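Local coordinates for PKS_KS domain-containing protein (Photorhabdus luminescens subsp. laumondii, PDB 6SMO) that probably acts as a beta-ketoacyl synthase of the thiolase superfamily, extending acyl chains by condensation, and here holds a polyketone chain in its pocket, at residues D300-I312 with Q338-V350. Sequence-based numbering, arbitrary orientation.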
loop_
_atom_site.group_PDB
_atom_site.type_symbol
_atom_site.label_atom_id
_atom_site.label_comp_id
_atom_site.label_asym_id
_atom_site.label_seq_id
_atom_site.Cartn_x
_atom_site.Cartn_y
_atom_site.Cartn_z
ATOM N N ASP B 300 -4.412 -10.633 11.771
ATOM C CA ASP B 300 -4.469 -10.686 13.258
ATOM C C ASP B 300 -3.411 -9.752 13.858
ATOM O O ASP B 300 -2.326 -9.619 13.254
ATOM C CB ASP B 300 -4.280 -12.116 13.773
ATOM C CG ASP B 300 -5.387 -13.077 13.370
ATOM O OD1 ASP B 300 -6.521 -12.609 13.136
ATOM O OD2 ASP B 300 -5.106 -14.290 13.294
ATOM N N LEU B 301 -3.728 -9.140 15.004
ATOM C CA LEU B 301 -2.831 -8.245 15.786
ATOM C C LEU B 301 -2.598 -8.856 17.166
ATOM O O LEU B 301 -3.535 -9.351 17.789
ATOM C CB LEU B 301 -3.483 -6.863 15.897
ATOM C CG LEU B 301 -3.617 -6.088 14.586
ATOM C CD1 LEU B 301 -4.695 -5.021 14.691
ATOM C CD2 LEU B 301 -2.288 -5.467 14.184
ATOM N N PRO B 302 -1.351 -8.839 17.692
ATOM C CA PRO B 302 -1.056 -9.427 19.000
ATOM C C PRO B 302 -1.539 -8.550 20.166
ATOM O O PRO B 302 -1.669 -7.351 19.984
ATOM C CB PRO B 302 0.475 -9.541 18.986
ATOM C CG PRO B 302 0.918 -8.380 18.123
ATOM C CD PRO B 302 -0.157 -8.249 17.063
ATOM N N ALA B 303 -1.776 -9.167 21.327
ATOM C CA ALA B 303 -2.371 -8.538 22.531
ATOM C C ALA B 303 -1.373 -7.568 23.178
ATOM O O ALA B 303 -1.790 -6.443 23.523
ATOM C CB ALA B 303 -2.811 -9.605 23.504
ATOM N N ASP B 304 -0.112 -7.990 23.338
ATOM C CA ASP B 304 0.955 -7.231 24.050
ATOM C C ASP B 304 1.167 -5.866 23.378
ATOM O O ASP B 304 1.326 -4.872 24.114
ATOM C CB ASP B 304 2.259 -8.034 24.133
ATOM C CG ASP B 304 2.840 -8.456 22.792
ATOM O OD1 ASP B 304 2.133 -8.323 21.774
ATOM O OD2 ASP B 304 3.996 -8.922 22.778
ATOM N N GLY B 305 1.169 -5.824 22.040
ATOM C CA GLY B 305 1.313 -4.592 21.240
ATOM C C GLY B 305 2.693 -3.972 21.384
ATOM O O GLY B 305 2.768 -2.743 21.584
ATOM N N MET B 306 3.747 -4.789 21.274
ATOM C CA MET B 306 5.168 -4.365 21.417
ATOM C C MET B 306 5.614 -3.605 20.161
ATOM O O MET B 306 6.350 -2.610 20.310
ATOM C CB MET B 306 6.087 -5.573 21.632
ATOM C CG MET B 306 5.874 -6.272 22.962
ATOM S SD MET B 306 6.480 -5.309 24.371
ATOM C CE MET B 306 6.249 -6.491 25.698
ATOM N N ALA B 307 5.192 -4.064 18.976
ATOM C CA ALA B 307 5.543 -3.477 17.661
ATOM C C ALA B 307 5.026 -2.035 17.579
ATOM O O ALA B 307 5.829 -1.140 17.250
ATOM C CB ALA B 307 4.983 -4.326 16.545
ATOM N N MET B 308 3.738 -1.830 17.877
ATOM C CA MET B 308 3.070 -0.499 17.871
ATOM C C MET B 308 3.761 0.424 18.883
ATOM O O MET B 308 3.939 1.614 18.561
ATOM C CB MET B 308 1.580 -0.628 18.215
ATOM C CG MET B 308 0.859 0.704 18.365
ATOM S SD MET B 308 1.010 1.777 16.912
ATOM C CE MET B 308 -0.515 1.392 16.052
ATOM N N ALA B 309 4.134 -0.107 20.053
ATOM C CA ALA B 309 4.834 0.621 21.139
ATOM C C ALA B 309 6.200 1.111 20.645
ATOM O O ALA B 309 6.577 2.247 20.994
ATOM C CB ALA B 309 4.972 -0.260 22.356
ATOM N N ARG B 310 6.910 0.287 19.866
ATOM C CA ARG B 310 8.243 0.621 19.291
ATOM C C ARG B 310 8.075 1.716 18.228
ATOM O O ARG B 310 8.956 2.592 18.147
ATOM C CB ARG B 310 8.924 -0.620 18.702
ATOM C CG ARG B 310 10.443 -0.524 18.666
ATOM C CD ARG B 310 11.132 -1.759 18.115
ATOM N NE ARG B 310 11.486 -1.623 16.706
ATOM C CZ ARG B 310 10.762 -2.060 15.675
ATOM N NH1 ARG B 310 11.202 -1.872 14.440
ATOM N NH2 ARG B 310 9.611 -2.683 15.866
ATOM N N CYS B 311 6.984 1.664 17.455
ATOM C CA CYS B 311 6.644 2.634 16.376
ATOM C C CYS B 311 6.380 4.021 16.977
ATOM O O CYS B 311 6.854 5.013 16.390
ATOM C CB CYS B 311 5.431 2.172 15.577
ATOM S SG CYS B 311 5.235 3.045 14.002
ATOM N N ILE B 312 5.648 4.079 18.096
ATOM C CA ILE B 312 5.357 5.333 18.859
ATOM C C ILE B 312 6.685 5.925 19.352
ATOM O O ILE B 312 6.854 7.156 19.252
ATOM C CB ILE B 312 4.382 5.072 20.028
ATOM C CG1 ILE B 312 3.000 4.627 19.540
ATOM C CG2 ILE B 312 4.279 6.293 20.930
ATOM C CD1 ILE B 312 2.191 3.884 20.580
ATOM N N GLN B 338 -9.224 -7.425 18.552
ATOM C CA GLN B 338 -7.742 -7.568 18.595
ATOM C C GLN B 338 -7.046 -6.205 18.462
ATOM O O GLN B 338 -5.955 -6.058 19.048
ATOM C CB GLN B 338 -7.271 -8.522 17.495
ATOM C CG GLN B 338 -7.767 -9.949 17.680
ATOM C CD GLN B 338 -7.104 -10.920 16.733
ATOM O OE1 GLN B 338 -7.752 -11.537 15.890
ATOM N NE2 GLN B 338 -5.795 -11.060 16.863
ATOM N N ASN B 339 -7.631 -5.256 17.724
ATOM C CA ASN B 339 -7.013 -3.932 17.431
ATOM C C ASN B 339 -7.024 -3.049 18.686
ATOM O O ASN B 339 -5.976 -2.449 18.991
ATOM C CB ASN B 339 -7.715 -3.200 16.285
ATOM C CG ASN B 339 -7.105 -1.844 15.996
ATOM O OD1 ASN B 339 -7.666 -0.816 16.369
ATOM N ND2 ASN B 339 -5.950 -1.831 15.352
ATOM N N ASP B 340 -8.171 -2.955 19.365
ATOM C CA ASP B 340 -8.409 -1.997 20.480
ATOM C C ASP B 340 -7.582 -2.401 21.705
ATOM O O ASP B 340 -7.089 -1.491 22.401
ATOM C CB ASP B 340 -9.900 -1.899 20.815
ATOM C CG ASP B 340 -10.750 -1.316 19.698
ATOM O OD1 ASP B 340 -10.216 -1.120 18.585
ATOM O OD2 ASP B 340 -11.944 -1.063 19.950
ATOM N N ILE B 341 -7.448 -3.707 21.965
ATOM C CA ILE B 341 -6.606 -4.258 23.072
ATOM C C ILE B 341 -5.127 -4.021 22.731
ATOM O O ILE B 341 -4.357 -3.698 23.658
ATOM C CB ILE B 341 -6.924 -5.746 23.346
ATOM C CG1 ILE B 341 -6.269 -6.231 24.644
ATOM C CG2 ILE B 341 -6.548 -6.634 22.166
ATOM C CD1 ILE B 341 -6.860 -7.510 25.197
ATOM N N ASN B 342 -4.759 -4.155 21.450
ATOM C CA ASN B 342 -3.371 -3.998 20.933
ATOM C C ASN B 342 -2.885 -2.567 21.198
ATOM O O ASN B 342 -1.749 -2.416 21.691
ATOM C CB ASN B 342 -3.281 -4.361 19.446
ATOM C CG ASN B 342 -1.923 -4.089 18.835
ATOM O OD1 ASN B 342 -1.614 -2.956 18.474
ATOM N ND2 ASN B 342 -1.112 -5.126 18.692
ATOM N N GLU B 343 -3.715 -1.569 20.881
ATOM C CA GLU B 343 -3.381 -0.122 20.996
ATOM C C GLU B 343 -3.332 0.294 22.472
ATOM O O GLU B 343 -2.428 1.073 22.829
ATOM C CB GLU B 343 -4.396 0.729 20.231
ATOM C CG GLU B 343 -4.238 0.644 18.725
ATOM C CD GLU B 343 -5.052 1.672 17.960
ATOM O OE1 GLU B 343 -6.296 1.569 17.973
ATOM O OE2 GLU B 343 -4.442 2.581 17.366
ATOM N N SER B 344 -4.279 -0.186 23.285
ATOM C CA SER B 344 -4.382 0.115 24.737
ATOM C C SER B 344 -3.102 -0.332 25.451
ATOM O O SER B 344 -2.532 0.482 26.204
ATOM C CB SER B 344 -5.604 -0.527 25.343
ATOM O OG SER B 344 -6.788 -0.006 24.756
ATOM N N ASN B 345 -2.666 -1.572 25.203
ATOM C CA ASN B 345 -1.447 -2.177 25.808
ATOM C C ASN B 345 -0.192 -1.496 25.242
ATOM O O ASN B 345 0.808 -1.414 25.982
ATOM C CB ASN B 345 -1.402 -3.694 25.600
ATOM C CG ASN B 345 -2.442 -4.437 26.413
ATOM O OD1 ASN B 345 -2.789 -4.026 27.519
ATOM N ND2 ASN B 345 -2.941 -5.539 25.878
ATOM N N ALA B 346 -0.239 -1.034 23.988
ATOM C CA ALA B 346 0.868 -0.318 23.309
ATOM C C ALA B 346 1.120 1.028 24.001
ATOM O O ALA B 346 2.295 1.330 24.292
ATOM C CB ALA B 346 0.560 -0.135 21.843
ATOM N N ILE B 347 0.053 1.794 24.261
ATOM C CA ILE B 347 0.098 3.116 24.959
ATOM C C ILE B 347 0.564 2.897 26.405
ATOM O O ILE B 347 1.338 3.735 26.905
ATOM C CB ILE B 347 -1.270 3.828 24.884
ATOM C CG1 ILE B 347 -1.637 4.192 23.442
ATOM C CG2 ILE B 347 -1.305 5.052 25.789
ATOM C CD1 ILE B 347 -3.114 4.423 23.220
ATOM N N LYS B 348 0.110 1.810 27.040
ATOM C CA LYS B 348 0.479 1.422 28.431
ATOM C C LYS B 348 1.981 1.122 28.523
ATOM O O LYS B 348 2.554 1.364 29.598
ATOM C CB LYS B 348 -0.322 0.201 28.896
ATOM C CG LYS B 348 -1.688 0.510 29.494
ATOM C CD LYS B 348 -2.396 -0.722 30.013
ATOM C CE LYS B 348 -3.594 -0.400 30.877
ATOM N NZ LYS B 348 -4.133 -1.617 31.529
ATOM N N PHE B 349 2.589 0.602 27.450
ATOM C CA PHE B 349 4.015 0.177 27.424
ATOM C C PHE B 349 4.931 1.404 27.320
ATOM O O PHE B 349 5.947 1.445 28.041
ATOM C CB PHE B 349 4.280 -0.808 26.283
ATOM C CG PHE B 349 5.574 -1.568 26.429
ATOM C CD1 PHE B 349 5.656 -2.666 27.272
ATOM C CD2 PHE B 349 6.714 -1.175 25.743
ATOM C CE1 PHE B 349 6.847 -3.362 27.416
ATOM C CE2 PHE B 349 7.904 -1.873 25.888
ATOM C CZ PHE B 349 7.969 -2.964 26.724
ATOM N N VAL B 350 4.586 2.363 26.453
ATOM C CA VAL B 350 5.408 3.581 26.174
ATOM C C VAL B 350 5.293 4.541 27.366
ATOM O O VAL B 350 6.330 4.811 28.004
ATOM C CB VAL B 350 4.994 4.265 24.856
ATOM C CG1 VAL B 350 5.787 5.539 24.599
ATOM C CG2 VAL B 350 5.116 3.324 23.667
HETATM O O HOH W 1 1.623 -4.445 17.713
#
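N342 and N345, one turn apart on helix 338-350, grip consecutive carbonyls of the turn that leads into helix 306-312. N342 ND2 donates to P302 O at 2.6 Å, in the carbonyl plane; CG anti to the backbone N (chi1 174°) carries the amide across to the turn. A water accepts from the same ND2 (3.0 Å) and, weakly, from M308 N, in the first turn of the helix. N345 ND2 reaches A303 O almost straight (2.8 Å, 169°), but from above the carbonyl plane. G305, the N-cap residue, lies against the N342-A346 turn with positive phi, its CA 4.7 Å from N342 CA. Beyond it helix 306-312 crosses helix 338-350 at -50°, the axes of these segments coming within 8.0 Å, with A309 and A346 at the close passage and M308 CG against A346 CB. V350 packs its two methyl branches on A309 and I312. At the exposed side of the contact, M306 SD sits over one face of the F349 ring, 3.8 Å from its centroid, a Met-aromatic contact. Both helices belong to the C-terminal half of the thiolase-like fold and pack on the sheet of that half: M308 and E343 meet L424 of strand 420-427, I312 meets L422, and C311 reaches V434 of strand 431-438.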